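PDB 4HWV: pectate lyase/Amb allergen from Acidovorax citrulli, which probably cleaves pectate, a plant cell-wall polysaccharide, as a secreted calcium-binding lyase of polysaccharide lyase family 1. Local coordinates for residues E153-R156 / R157-I161; P214-S218 / D219-N223; S316-P319 / R320-K323; V324-G328 / N329-N333; L438-A441 / V442-S445. All coordinates share one frame; numbering follows the deposited sequence. Where two conformers were deposited one is given.

Contact 1 (E153-R156 / R157-I161); sequences ELQR and RVVTI
The guanidinium of Arg157 meets Leu154 obliquely: NH1 of Arg157 comes to 4.1 Å from CD1 of Leu154, and the two side chains run at about a right angle. The carboxylate plane of Glu153 is turned 25° from that guanidinium, yet the charges do not pair, since OE2 of Glu153 stays 4.9 Å from NE of Arg157. OE2 of Glu153 touches instead the methylene CD of Arg157, at 3.7 Å. Further on, CG of Gln155 packs against CG1 of Val159, while the Gln155 amide is bonded by Asp208 and Asn90. Gln155 O is gripped twice, taking the N-H of Val159 at 2.8 Å, almost straight on, and that of Val158 from above its plane. Arg156 O accepts from Thr160 N at 3.1 Å. In the Thr160 conformer described, OG1 lies beside its own backbone N (chi1 -53°) and also reaches Arg156 O, as well as a water that accepts from Arg156 NH1; NH2 of Arg156 forms a salt bridge with Glu225. Thr160 is the first residue to leave helical backbone angles, so its N-H bond to Arg156 O marks the C-terminal end of helix 143-159, where the chain passes directly into parallel strand 160-163.

Contact 2 (P214-S218 / D219-N223); sequences PTDSS and DGRWN
A type II beta turn, Thr215 to Ser218, lies in the connection between antiparallel strands 211-213 and 221-223, and Asp216 within it reaches across to Arg221 and Asn223. The Asp216 carboxylate is engaged at both oxygens. Asp216 OD2 offers its anti lone pair to ND2 of Asn223 at 2.9 Å, a nearly straight bond (161°) lying close to the amide plane; OD1 accepts from OG of Ser217. A water donates to both Asp216 OD2 and Asn223 OD1, closing a small ring consistent with a defined amide orientation. With CG opposite its backbone N (chi1 -176°), the carboxylate lies against the aliphatic start of Arg221, CG of Asp216 to CG of Arg221 3.7 Å. The charged atoms do not meet, Asp216 OD1 staying 5.2 Å from Arg221 NE. Backbone bonds close the hairpin: Gly220 N binds Asp216 O at 2.8 Å, and the strands pair where Arg221 meets Asp213 and Asn223 meets Gln211. Gly220 takes a positive phi (107°) where the chain leaves the turn for strand 221-223. Ser217 CB sits over the centre of one face of the Arg221 guanidinium, 3.6 Å above its plane. Arg221 NH1 donates to Gly220 O at 2.9 Å, and NH2 makes a long, weak ion pair with Asp271.

Contact 3 (S316-P319 / R320-K323); sequences SGNP and RMLK
The backbone folds through a type I beta turn from Asn318 to Met321, closed by the bond from Met321 N to Asn318 O at 3.0 Å. Asn318 adds a side-chain bond inside the same turn: its OD1 accepts the N-H of Arg320 at 2.8 Å, with an N-H...O angle of 155°. This is an Asx turn superposed on the beta turn, with Pro319 between acceptor and donor. Having CG opposite the backbone N (chi1 -174°) lets the amide swing forward over the turn, and its ND2 is taken up by the carbonyl of Ala314, so both ends of the amide are engaged. The flat group also meets carbon: OD1 of Asn318 is 3.2 Å from CB of Arg320, and CG of Asn318 is 3.8 Å from CG of Met321. The turn belongs to the long loop between strands 302-306 and 324-327 of the parallel beta-helix, the fold of this lyase family. Phe415 packs on Asn318, Pro319 and Arg320, and the extended chain of Arg320 leads away to a salt bridge with Glu419. On another part of the turn, a water donates to Pro319 O at 2.9 Å and to Met321 O at 2.7 Å while accepting from NZ of Lys323. NZ of Lys323 also makes a weak bond to Arg320 O at 3.1 Å.

Contact 4 (V324-G328 / N329-N333); sequences VTFHG and NHFQN
Phe326 meets the ring of Phe331 through CD2, which lies 3.8 Å from CZ of Phe331. That carbon sits at the edge of the Phe331 ring, near its plane, whereas CZ approaches the Phe326 ring obliquely; the two side chains run at about a right angle. The contact is apolar. Asn329 also approaches Phe326. ND2 of Asn329 lies at the edge of the Phe326 ring, 4.0 Å from CD2 of Phe326, with the amide plane turned 80° from the ring. No hydrogen bond links the two segments: ND2 of Asn329 is 3.3 Å from N of His327, but both are donors. The amide is satisfied instead by the backbone of the neighbouring coil, ND2 giving to Leu292 O and OD1 accepting from Asn295 N. Such an inward asparagine, bonded to the backbone of an adjacent coil at a bend between strands, fits the parallel beta-helix, in which 324-327 and 330-332 pair in parallel with strands on both flanks. The bend itself passes through Gly328, whose positive phi (73°) turns the chain before Asn329. Asn351 on strand 345-356 then holds both sides of the corner, its OD1 accepting from Asn329 N and its ND2 giving to Phe326 O. Phe326 also touches Leu292, and Phe331 touches Asn351.

Contact 5 (L438-A441 / V442-S445); sequences LTAA and VRWS
Val442 N binds Leu438 O at 2.9 Å, opening the run of i to i+4 bonds that defines the short alpha-helix 438-445. Arg443 N to Thr439 O (2.9 Å), Trp444 N to Ala440 O (3.2 Å) and Ser445 N to Ala441 O (2.9 Å) continue it, all with N-H...O angles between 149° and 157°. Asp426 holds the first turn through Leu438 N and Thr439 OG1. The helix lies against the flank of the beta-helix: Leu438 and Val442 face Phe424 of strand 423-427, Ala399 of strand 399-401 and residues of strand 369-371, and Ser445 OG bonds Ala401 N. Val442 carries CG2 beside its backbone N, which brings CG2 of Val442 to 3.4 Å from Leu438 O. On a more exposed side Arg443 folds back along the helix. Its CG starts beside the backbone N and the chain bends at chi3 (-46°), laying the guanidinium over the preceding turn. Ala440 CA then lies 3.6 Å above the plane of the Arg443 guanidinium, offset toward the rim, and the CG2 methyl of Thr439 approaches NH1 obliquely. Since Arg443 was deposited in two conformers, this describes one of them. Trp444 adds a further oblique approach, its indole CD1 resting 3.4 Å from Ala440 O, the same carbonyl that accepts the Trp444 N-H.

How the contacts relate
All five contacts are local and follow one another in series, none nesting or crossing. Contact 1 ends helix 143-159 as it enters strand 160-163, and contact 2 closes the hairpin between strands 211-213 and 221-223, their centres 24 Å apart. Both come near the calcium ion bound by Asp227, Asp278 and Asp282: Arg156 and Asn223 approach within about 9 and 10 Å of the metal, side chain to ion. Contact 3 turns the loop after strand 302-306, and contact 4 continues from it without a gap into the beta-helix coil. Contact 5, about 41 Å from contact 1 between centres, sets helix 438-445 against strands 369-371, 399-401 and 423-427.

Contact 1 (E153-R156 / R157-I161)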
loop_
_atom_site.group_PDB
_atom_site.type_symbol
_atom_site.label_atom_id
_atom_site.label_comp_id
_atom_site.label_asym_id
_atom_site.label_seq_id
_atom_site.Cartn_x
_atom_site.Cartn_y
_atom_site.Cartn_z
ATOM N N GLU A 153 17.597 -16.121 7.607
ATOM C CA GLU A 153 18.250 -15.988 8.901
ATOM C C GLU A 153 18.894 -14.618 9.071
ATOM O O GLU A 153 18.822 -14.024 10.147
ATOM C CB GLU A 153 19.288 -17.084 9.105
ATOM C CG GLU A 153 19.936 -17.019 10.478
ATOM C CD GLU A 153 18.961 -17.338 11.578
ATOM O OE1 GLU A 153 18.058 -18.181 11.372
ATOM O OE2 GLU A 153 19.095 -16.746 12.653
ATOM N N LEU A 154 19.532 -14.115 8.014
ATOM C CA LEU A 154 20.082 -12.760 8.054
ATOM C C LEU A 154 18.948 -11.738 8.185
ATOM O O LEU A 154 19.039 -10.840 9.010
ATOM C CB LEU A 154 20.967 -12.482 6.829
ATOM C CG LEU A 154 21.586 -11.075 6.768
ATOM C CD1 LEU A 154 22.388 -10.764 8.038
ATOM C CD2 LEU A 154 22.458 -10.911 5.536
ATOM N N GLN A 155 17.868 -11.876 7.414
ATOM C CA GLN A 155 16.761 -10.938 7.586
ATOM C C GLN A 155 16.200 -10.973 9.009
ATOM O O GLN A 155 15.920 -9.923 9.582
ATOM C CB GLN A 155 15.648 -11.150 6.528
ATOM C CG GLN A 155 14.520 -10.131 6.686
ATOM C CD GLN A 155 13.592 -10.051 5.495
ATOM O OE1 GLN A 155 13.129 -11.077 5.000
ATOM N NE2 GLN A 155 13.346 -8.837 5.007
ATOM N N ARG A 156 16.055 -12.171 9.571
ATOM C CA ARG A 156 15.580 -12.300 10.947
ATOM C C ARG A 156 16.433 -11.481 11.912
ATOM O O ARG A 156 15.914 -10.757 12.767
ATOM C CB ARG A 156 15.579 -13.765 11.361
ATOM C CG ARG A 156 15.008 -13.974 12.746
ATOM C CD ARG A 156 15.119 -15.427 13.183
ATOM N NE ARG A 156 14.282 -16.367 12.421
ATOM C CZ ARG A 156 12.999 -16.626 12.676
ATOM N NH1 ARG A 156 12.356 -15.987 13.642
ATOM N NH2 ARG A 156 12.351 -17.538 11.959
ATOM N N ARG A 157 17.752 -11.570 11.748
ATOM C CA ARG A 157 18.677 -10.881 12.637
ATOM C C ARG A 157 18.699 -9.361 12.423
ATOM O O ARG A 157 19.154 -8.610 13.297
ATOM C CB ARG A 157 20.059 -11.495 12.489
ATOM C CG ARG A 157 20.071 -12.961 12.998
ATOM C CD ARG A 157 21.336 -13.748 12.676
ATOM N NE ARG A 157 22.463 -13.209 13.416
ATOM C CZ ARG A 157 23.492 -12.604 12.840
ATOM N NH1 ARG A 157 23.522 -12.502 11.523
ATOM N NH2 ARG A 157 24.490 -12.116 13.577
ATOM N N VAL A 158 18.163 -8.898 11.297
ATOM C CA VAL A 158 18.051 -7.476 11.034
ATOM C C VAL A 158 16.707 -6.930 11.532
ATOM O O VAL A 158 16.656 -5.920 12.225
ATOM C CB VAL A 158 18.216 -7.210 9.524
ATOM C CG1 VAL A 158 17.903 -5.764 9.174
ATOM C CG2 VAL A 158 19.631 -7.544 9.096
ATOM N N VAL A 159 15.609 -7.580 11.148
ATOM C CA VAL A 159 14.302 -6.973 11.360
ATOM C C VAL A 159 13.730 -7.238 12.753
ATOM O O VAL A 159 12.768 -6.579 13.151
ATOM C CB VAL A 159 13.251 -7.394 10.287
ATOM C CG1 VAL A 159 13.764 -7.073 8.880
ATOM C CG2 VAL A 159 12.862 -8.873 10.429
ATOM N N THR A 160 14.299 -8.209 13.476
ATOM C CA THR A 160 13.837 -8.518 14.833
ATOM C C THR A 160 14.606 -7.689 15.854
ATOM O O THR A 160 15.842 -7.701 15.845
ATOM C CB THR A 160 14.033 -10.002 15.169
ATOM O OG1 THR A 160 13.436 -10.799 14.145
ATOM C CG2 THR A 160 13.362 -10.337 16.467
ATOM N N ILE A 161 13.877 -6.986 16.724
ATOM C CA ILE A 161 14.467 -6.044 17.660
ATOM C C ILE A 161 14.095 -6.453 19.084
ATOM O O ILE A 161 12.905 -6.519 19.427
ATOM C CB ILE A 161 13.950 -4.606 17.402
ATOM C CG1 ILE A 161 14.183 -4.171 15.948
ATOM C CG2 ILE A 161 14.580 -3.633 18.394
ATOM C CD1 ILE A 161 15.649 -4.036 15.546
HETATM O O HOH W 1 12.309 -13.336 14.800
#

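Contact 2 (P214-S218 / D219-N223)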
loop_
_atom_site.group_PDB
_atom_site.type_symbol
_atom_site.label_atom_id
_atom_site.label_comp_id
_atom_site.label_asym_id
_atom_site.label_seq_id
_atom_site.Cartn_x
_atom_site.Cartn_y
_atom_site.Cartn_z
ATOM N N PRO A 214 5.225 -28.150 2.281
ATOM C CA PRO A 214 4.298 -29.055 1.581
ATOM C C PRO A 214 3.314 -29.770 2.507
ATOM O O PRO A 214 2.264 -30.192 2.042
ATOM C CB PRO A 214 5.229 -30.093 0.931
ATOM C CG PRO A 214 6.578 -29.414 0.851
ATOM C CD PRO A 214 6.643 -28.481 2.036
ATOM N N THR A 215 3.662 -29.931 3.778
ATOM C CA THR A 215 2.856 -30.706 4.718
ATOM C C THR A 215 1.859 -29.863 5.499
ATOM O O THR A 215 0.961 -30.404 6.140
ATOM C CB THR A 215 3.743 -31.525 5.708
ATOM O OG1 THR A 215 4.395 -30.649 6.639
ATOM C CG2 THR A 215 4.797 -32.329 4.953
ATOM N N ASP A 216 1.989 -28.541 5.445
ATOM C CA ASP A 216 1.107 -27.672 6.235
ATOM C C ASP A 216 -0.316 -27.752 5.679
ATOM O O ASP A 216 -0.536 -27.519 4.502
ATOM C CB ASP A 216 1.625 -26.235 6.177
ATOM C CG ASP A 216 0.835 -25.272 7.051
ATOM O OD1 ASP A 216 -0.337 -25.520 7.387
ATOM O OD2 ASP A 216 1.406 -24.227 7.394
ATOM N N SER A 217 -1.273 -28.103 6.529
ATOM C CA SER A 217 -2.667 -28.268 6.108
ATOM C C SER A 217 -2.809 -29.355 5.035
ATOM O O SER A 217 -3.772 -29.359 4.263
ATOM C CB SER A 217 -3.277 -26.939 5.655
ATOM O OG SER A 217 -3.074 -25.954 6.654
ATOM N N SER A 218 -1.832 -30.265 5.020
ATOM C CA SER A 218 -1.748 -31.418 4.108
ATOM C C SER A 218 -1.436 -31.082 2.650
ATOM O O SER A 218 -0.605 -31.746 2.023
ATOM C CB SER A 218 -2.977 -32.325 4.228
ATOM O OG SER A 218 -3.026 -32.871 5.527
ATOM N N ASP A 219 -2.087 -30.053 2.115
ATOM C CA ASP A 219 -1.848 -29.629 0.739
ATOM C C ASP A 219 -0.680 -28.669 0.625
ATOM O O ASP A 219 -0.154 -28.460 -0.460
ATOM C CB ASP A 219 -3.085 -28.932 0.179
ATOM C CG ASP A 219 -4.259 -29.859 0.030
ATOM O OD1 ASP A 219 -4.054 -31.058 -0.247
ATOM O OD2 ASP A 219 -5.385 -29.369 0.189
ATOM N N GLY A 220 -0.291 -28.057 1.741
ATOM C CA GLY A 220 0.815 -27.115 1.736
ATOM C C GLY A 220 0.432 -25.650 1.881
ATOM O O GLY A 220 -0.652 -25.214 1.469
ATOM N N ARG A 221 1.335 -24.881 2.486
ATOM C CA ARG A 221 1.143 -23.442 2.632
ATOM C C ARG A 221 2.478 -22.755 2.578
ATOM O O ARG A 221 3.503 -23.333 2.955
ATOM C CB ARG A 221 0.535 -23.092 3.995
ATOM C CG ARG A 221 -0.865 -23.622 4.240
ATOM C CD ARG A 221 -1.916 -22.888 3.397
ATOM N NE ARG A 221 -3.290 -23.260 3.742
ATOM C CZ ARG A 221 -3.958 -24.273 3.200
ATOM N NH1 ARG A 221 -3.385 -25.027 2.274
ATOM N NH2 ARG A 221 -5.209 -24.527 3.589
ATOM N N TRP A 222 2.459 -21.496 2.139
ATOM C CA TRP A 222 3.596 -20.595 2.342
ATOM C C TRP A 222 3.474 -19.947 3.707
ATOM O O TRP A 222 2.419 -19.429 4.037
ATOM C CB TRP A 222 3.582 -19.486 1.293
ATOM C CG TRP A 222 3.962 -19.937 -0.105
ATOM C CD1 TRP A 222 3.104 -20.289 -1.119
ATOM C CD2 TRP A 222 5.290 -20.083 -0.637
ATOM N NE1 TRP A 222 3.824 -20.647 -2.235
ATOM C CE2 TRP A 222 5.161 -20.542 -1.970
ATOM C CE3 TRP A 222 6.572 -19.876 -0.115
ATOM C CZ2 TRP A 222 6.259 -20.742 -2.799
ATOM C CZ3 TRP A 222 7.666 -20.105 -0.933
ATOM C CH2 TRP A 222 7.500 -20.540 -2.262
ATOM N N ASN A 223 4.562 -19.942 4.469
ATOM C CA ASN A 223 4.550 -19.320 5.786
ATOM C C ASN A 223 5.700 -18.359 5.944
ATOM O O ASN A 223 6.811 -18.615 5.454
ATOM C CB ASN A 223 4.641 -20.363 6.898
ATOM C CG ASN A 223 3.435 -21.294 6.922
ATOM O OD1 ASN A 223 2.290 -20.866 7.134
ATOM N ND2 ASN A 223 3.683 -22.573 6.737
HETATM O O HOH W 2 0.042 -21.950 7.625
HETATM O O HOH W 3 -2.222 -33.208 0.013
#

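Contact 3 (S316-P319 / R320-K323)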
loop_
_atom_site.group_PDB
_atom_site.type_symbol
_atom_site.label_atom_id
_atom_site.label_comp_id
_atom_site.label_asym_id
_atom_site.label_seq_id
_atom_site.Cartn_x
_atom_site.Cartn_y
_atom_site.Cartn_z
ATOM N N SER A 316 5.069 -24.220 26.016
ATOM C CA SER A 316 4.331 -23.592 24.927
ATOM C C SER A 316 2.815 -23.837 24.894
ATOM O O SER A 316 2.118 -23.299 24.037
ATOM C CB SER A 316 4.950 -23.973 23.574
ATOM O OG SER A 316 4.958 -25.375 23.402
ATOM N N GLY A 317 2.296 -24.623 25.822
ATOM C CA GLY A 317 0.855 -24.854 25.889
ATOM C C GLY A 317 0.430 -24.840 27.340
ATOM O O GLY A 317 -0.037 -25.848 27.888
ATOM N N ASN A 318 0.568 -23.669 27.959
ATOM C CA ASN A 318 0.496 -23.549 29.405
ATOM C C ASN A 318 -0.701 -22.695 29.793
ATOM O O ASN A 318 -0.716 -21.497 29.516
ATOM C CB ASN A 318 1.805 -22.932 29.916
ATOM C CG ASN A 318 1.906 -22.894 31.425
ATOM O OD1 ASN A 318 0.899 -22.852 32.141
ATOM N ND2 ASN A 318 3.143 -22.919 31.928
ATOM N N PRO A 319 -1.719 -23.316 30.417
ATOM C CA PRO A 319 -2.940 -22.583 30.772
ATOM C C PRO A 319 -2.774 -21.625 31.944
ATOM O O PRO A 319 -3.760 -21.028 32.368
ATOM C CB PRO A 319 -3.922 -23.697 31.136
ATOM C CG PRO A 319 -3.058 -24.793 31.656
ATOM C CD PRO A 319 -1.785 -24.735 30.829
ATOM N N ARG A 320 -1.551 -21.484 32.450
ATOM C CA ARG A 320 -1.239 -20.469 33.468
ATOM C C ARG A 320 -0.631 -19.207 32.853
ATOM O O ARG A 320 -0.385 -18.219 33.542
ATOM C CB ARG A 320 -0.333 -21.081 34.539
ATOM C CG ARG A 320 -1.007 -22.290 35.170
ATOM C CD ARG A 320 -0.124 -23.124 36.075
ATOM N NE ARG A 320 -0.923 -24.219 36.613
ATOM C CZ ARG A 320 -0.426 -25.323 37.166
ATOM N NH1 ARG A 320 0.887 -25.486 37.247
ATOM N NH2 ARG A 320 -1.251 -26.270 37.617
ATOM N N MET A 321 -0.407 -19.252 31.541
ATOM C CA MET A 321 0.124 -18.125 30.773
ATOM C C MET A 321 -0.964 -17.568 29.853
ATOM O O MET A 321 -2.124 -17.982 29.911
ATOM C CB MET A 321 1.304 -18.609 29.917
ATOM C CG MET A 321 2.455 -19.204 30.736
ATOM S SD MET A 321 3.307 -17.918 31.674
ATOM C CE MET A 321 4.295 -18.907 32.806
ATOM N N LEU A 322 -0.588 -16.613 29.011
ATOM C CA LEU A 322 -1.440 -16.153 27.913
ATOM C C LEU A 322 -2.700 -15.427 28.397
ATOM O O LEU A 322 -3.750 -15.476 27.741
ATOM C CB LEU A 322 -1.777 -17.298 26.947
ATOM C CG LEU A 322 -0.579 -18.146 26.497
ATOM C CD1 LEU A 322 -1.069 -19.278 25.592
ATOM C CD2 LEU A 322 0.531 -17.333 25.800
ATOM N N LYS A 323 -2.580 -14.714 29.513
ATOM C CA LYS A 323 -3.680 -13.874 29.966
ATOM C C LYS A 323 -3.642 -12.558 29.206
ATOM O O LYS A 323 -2.684 -11.781 29.342
ATOM C CB LYS A 323 -3.574 -13.623 31.468
ATOM C CG LYS A 323 -3.825 -14.894 32.286
ATOM C CD LYS A 323 -3.497 -14.660 33.762
ATOM C CE LYS A 323 -3.904 -15.815 34.690
ATOM N NZ LYS A 323 -3.209 -17.068 34.310
HETATM O O HOH W 4 -4.011 -18.197 31.819
#

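Contact 4 (V324-G328 / N329-N333)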
loop_
_atom_site.group_PDB
_atom_site.type_symbol
_atom_site.label_atom_id
_atom_site.label_comp_id
_atom_site.label_asym_id
_atom_site.label_seq_id
_atom_site.Cartn_x
_atom_site.Cartn_y
_atom_site.Cartn_z
ATOM N N VAL A 324 -4.667 -12.317 28.383
ATOM C CA VAL A 324 -4.671 -11.174 27.473
ATOM C C VAL A 324 -6.042 -10.501 27.509
ATOM O O VAL A 324 -7.086 -11.179 27.503
ATOM C CB VAL A 324 -4.378 -11.603 26.008
ATOM C CG1 VAL A 324 -4.258 -10.383 25.109
ATOM C CG2 VAL A 324 -3.114 -12.431 25.941
ATOM N N THR A 325 -6.042 -9.169 27.573
ATOM C CA THR A 325 -7.263 -8.379 27.464
ATOM C C THR A 325 -7.210 -7.528 26.201
ATOM O O THR A 325 -6.213 -6.840 25.961
ATOM C CB THR A 325 -7.390 -7.423 28.652
ATOM O OG1 THR A 325 -7.347 -8.166 29.888
ATOM C CG2 THR A 325 -8.677 -6.616 28.551
ATOM N N PHE A 326 -8.274 -7.570 25.408
ATOM C CA PHE A 326 -8.440 -6.672 24.248
ATOM C C PHE A 326 -9.657 -5.791 24.509
ATOM O O PHE A 326 -10.766 -6.306 24.651
ATOM C CB PHE A 326 -8.793 -7.445 22.960
ATOM C CG PHE A 326 -7.692 -8.293 22.381
ATOM C CD1 PHE A 326 -7.469 -9.593 22.847
ATOM C CD2 PHE A 326 -6.953 -7.826 21.296
ATOM C CE1 PHE A 326 -6.507 -10.413 22.257
ATOM C CE2 PHE A 326 -5.984 -8.642 20.699
ATOM C CZ PHE A 326 -5.766 -9.944 21.184
ATOM N N HIS A 327 -9.486 -4.469 24.513
ATOM C CA HIS A 327 -10.655 -3.608 24.606
ATOM C C HIS A 327 -10.477 -2.290 23.878
ATOM O O HIS A 327 -9.371 -1.743 23.810
ATOM C CB HIS A 327 -11.120 -3.386 26.070
ATOM C CG HIS A 327 -10.241 -2.495 26.889
ATOM N ND1 HIS A 327 -10.381 -1.124 26.907
ATOM C CD2 HIS A 327 -9.252 -2.785 27.765
ATOM C CE1 HIS A 327 -9.515 -0.605 27.765
ATOM N NE2 HIS A 327 -8.811 -1.593 28.295
ATOM N N GLY A 328 -11.583 -1.790 23.335
ATOM C CA GLY A 328 -11.593 -0.496 22.682
ATOM C C GLY A 328 -10.893 -0.479 21.342
ATOM O O GLY A 328 -10.587 0.584 20.809
ATOM N N ASN A 329 -10.627 -1.656 20.775
ATOM C CA ASN A 329 -9.905 -1.705 19.510
ATOM C C ASN A 329 -10.840 -1.679 18.317
ATOM O O ASN A 329 -11.997 -2.122 18.403
ATOM C CB ASN A 329 -9.036 -2.969 19.431
ATOM C CG ASN A 329 -8.053 -3.077 20.589
ATOM O OD1 ASN A 329 -7.092 -2.316 20.674
ATOM N ND2 ASN A 329 -8.293 -4.030 21.487
ATOM N N HIS A 330 -10.318 -1.162 17.208
ATOM C CA HIS A 330 -10.962 -1.251 15.907
ATOM C C HIS A 330 -10.253 -2.378 15.154
ATOM O O HIS A 330 -9.061 -2.279 14.871
ATOM C CB HIS A 330 -10.806 0.079 15.177
ATOM C CG HIS A 330 -11.668 0.226 13.959
ATOM N ND1 HIS A 330 -11.590 1.341 13.155
ATOM C CD2 HIS A 330 -12.650 -0.554 13.437
ATOM C CE1 HIS A 330 -12.465 1.232 12.169
ATOM N NE2 HIS A 330 -13.119 0.090 12.313
ATOM N N PHE A 331 -10.992 -3.459 14.875
ATOM C CA PHE A 331 -10.485 -4.613 14.136
ATOM C C PHE A 331 -11.081 -4.509 12.731
ATOM O O PHE A 331 -12.197 -4.982 12.491
ATOM C CB PHE A 331 -10.967 -5.914 14.785
ATOM C CG PHE A 331 -10.459 -6.161 16.199
ATOM C CD1 PHE A 331 -9.101 -6.044 16.541
ATOM C CD2 PHE A 331 -11.348 -6.576 17.172
ATOM C CE1 PHE A 331 -8.677 -6.328 17.838
ATOM C CE2 PHE A 331 -10.929 -6.873 18.473
ATOM C CZ PHE A 331 -9.593 -6.772 18.800
ATOM N N GLN A 332 -10.357 -3.874 11.811
ATOM C CA GLN A 332 -10.908 -3.513 10.504
ATOM C C GLN A 332 -10.205 -4.253 9.379
ATOM O O GLN A 332 -8.979 -4.272 9.322
ATOM C CB GLN A 332 -10.773 -1.999 10.299
ATOM C CG GLN A 332 -11.343 -1.506 8.979
ATOM C CD GLN A 332 -11.230 -0.009 8.806
ATOM O OE1 GLN A 332 -10.386 0.639 9.412
ATOM N NE2 GLN A 332 -12.066 0.545 7.943
ATOM N N ASN A 333 -10.969 -4.863 8.481
ATOM C CA ASN A 333 -10.362 -5.561 7.348
ATOM C C ASN A 333 -9.316 -6.571 7.794
ATOM O O ASN A 333 -8.227 -6.653 7.211
ATOM C CB ASN A 333 -9.740 -4.581 6.347
ATOM C CG ASN A 333 -10.731 -3.600 5.808
ATOM O OD1 ASN A 333 -11.947 -3.793 5.909
ATOM N ND2 ASN A 333 -10.223 -2.525 5.239
#

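Contact 5 (L438-A441 / V442-S445)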
loop_
_atom_site.group_PDB
_atom_site.type_symbol
_atom_site.label_atom_id
_atom_site.label_comp_id
_atom_site.label_asym_id
_atom_site.label_seq_id
_atom_site.Cartn_x
_atom_site.Cartn_y
_atom_site.Cartn_z
ATOM N N LEU A 438 -23.088 -15.560 20.365
ATOM C CA LEU A 438 -21.894 -16.254 19.886
ATOM C C LEU A 438 -21.706 -17.582 20.594
ATOM O O LEU A 438 -21.178 -18.521 20.016
ATOM C CB LEU A 438 -20.629 -15.399 20.070
ATOM C CG LEU A 438 -20.632 -14.041 19.356
ATOM C CD1 LEU A 438 -19.313 -13.310 19.597
ATOM C CD2 LEU A 438 -20.913 -14.166 17.847
ATOM N N THR A 439 -22.132 -17.661 21.855
ATOM C CA THR A 439 -21.968 -18.898 22.614
ATOM C C THR A 439 -22.717 -20.064 21.955
ATOM O O THR A 439 -22.198 -21.171 21.868
ATOM C CB THR A 439 -22.402 -18.717 24.074
ATOM O OG1 THR A 439 -21.599 -17.702 24.686
ATOM C CG2 THR A 439 -22.237 -20.013 24.846
ATOM N N ALA A 440 -23.926 -19.804 21.467
ATOM C CA ALA A 440 -24.689 -20.826 20.762
ATOM C C ALA A 440 -23.942 -21.304 19.517
ATOM O O ALA A 440 -23.914 -22.505 19.215
ATOM C CB ALA A 440 -26.084 -20.309 20.411
ATOM N N ALA A 441 -23.326 -20.372 18.799
ATOM C CA ALA A 441 -22.535 -20.744 17.629
ATOM C C ALA A 441 -21.328 -21.584 18.023
ATOM O O ALA A 441 -20.996 -22.565 17.362
ATOM C CB ALA A 441 -22.106 -19.518 16.847
ATOM N N VAL A 442 -20.678 -21.212 19.119
ATOM C CA VAL A 442 -19.530 -21.971 19.584
ATOM C C VAL A 442 -19.918 -23.407 19.939
ATOM O O VAL A 442 -19.193 -24.351 19.608
ATOM C CB VAL A 442 -18.815 -21.242 20.743
ATOM C CG1 VAL A 442 -17.793 -22.148 21.445
ATOM C CG2 VAL A 442 -18.159 -19.970 20.200
ATOM N N ARG A 443 -21.075 -23.570 20.578
ATOM C CA ARG A 443 -21.540 -24.900 20.959
ATOM C C ARG A 443 -21.791 -25.777 19.731
ATOM O O ARG A 443 -21.501 -26.965 19.757
ATOM C CB ARG A 443 -22.804 -24.821 21.827
ATOM C CG ARG A 443 -22.599 -24.188 23.193
ATOM C CD ARG A 443 -23.761 -24.513 24.125
ATOM N NE ARG A 443 -25.055 -24.335 23.470
ATOM C CZ ARG A 443 -25.778 -23.217 23.512
ATOM N NH1 ARG A 443 -25.342 -22.161 24.187
ATOM N NH2 ARG A 443 -26.942 -23.158 22.878
ATOM N N TRP A 444 -22.325 -25.196 18.655
ATOM C CA TRP A 444 -22.526 -25.978 17.441
ATOM C C TRP A 444 -21.189 -26.273 16.770
ATOM O O TRP A 444 -21.033 -27.297 16.099
ATOM C CB TRP A 444 -23.435 -25.241 16.469
ATOM C CG TRP A 444 -24.880 -25.428 16.750
ATOM C CD1 TRP A 444 -25.780 -24.460 17.086
ATOM C CD2 TRP A 444 -25.608 -26.665 16.726
ATOM N NE1 TRP A 444 -27.033 -25.013 17.253
ATOM C CE2 TRP A 444 -26.954 -26.365 17.042
ATOM C CE3 TRP A 444 -25.262 -27.995 16.451
ATOM C CZ2 TRP A 444 -27.945 -27.349 17.106
ATOM C CZ3 TRP A 444 -26.251 -28.970 16.517
ATOM C CH2 TRP A 444 -27.574 -28.637 16.836
ATOM N N SER A 445 -20.227 -25.365 16.900
ATOM C CA SER A 445 -18.906 -25.587 16.325
ATOM C C SER A 445 -18.184 -26.770 16.982
ATOM O O SER A 445 -17.580 -27.596 16.298
ATOM C CB SER A 445 -18.078 -24.295 16.435
ATOM O OG SER A 445 -16.830 -24.431 15.789
#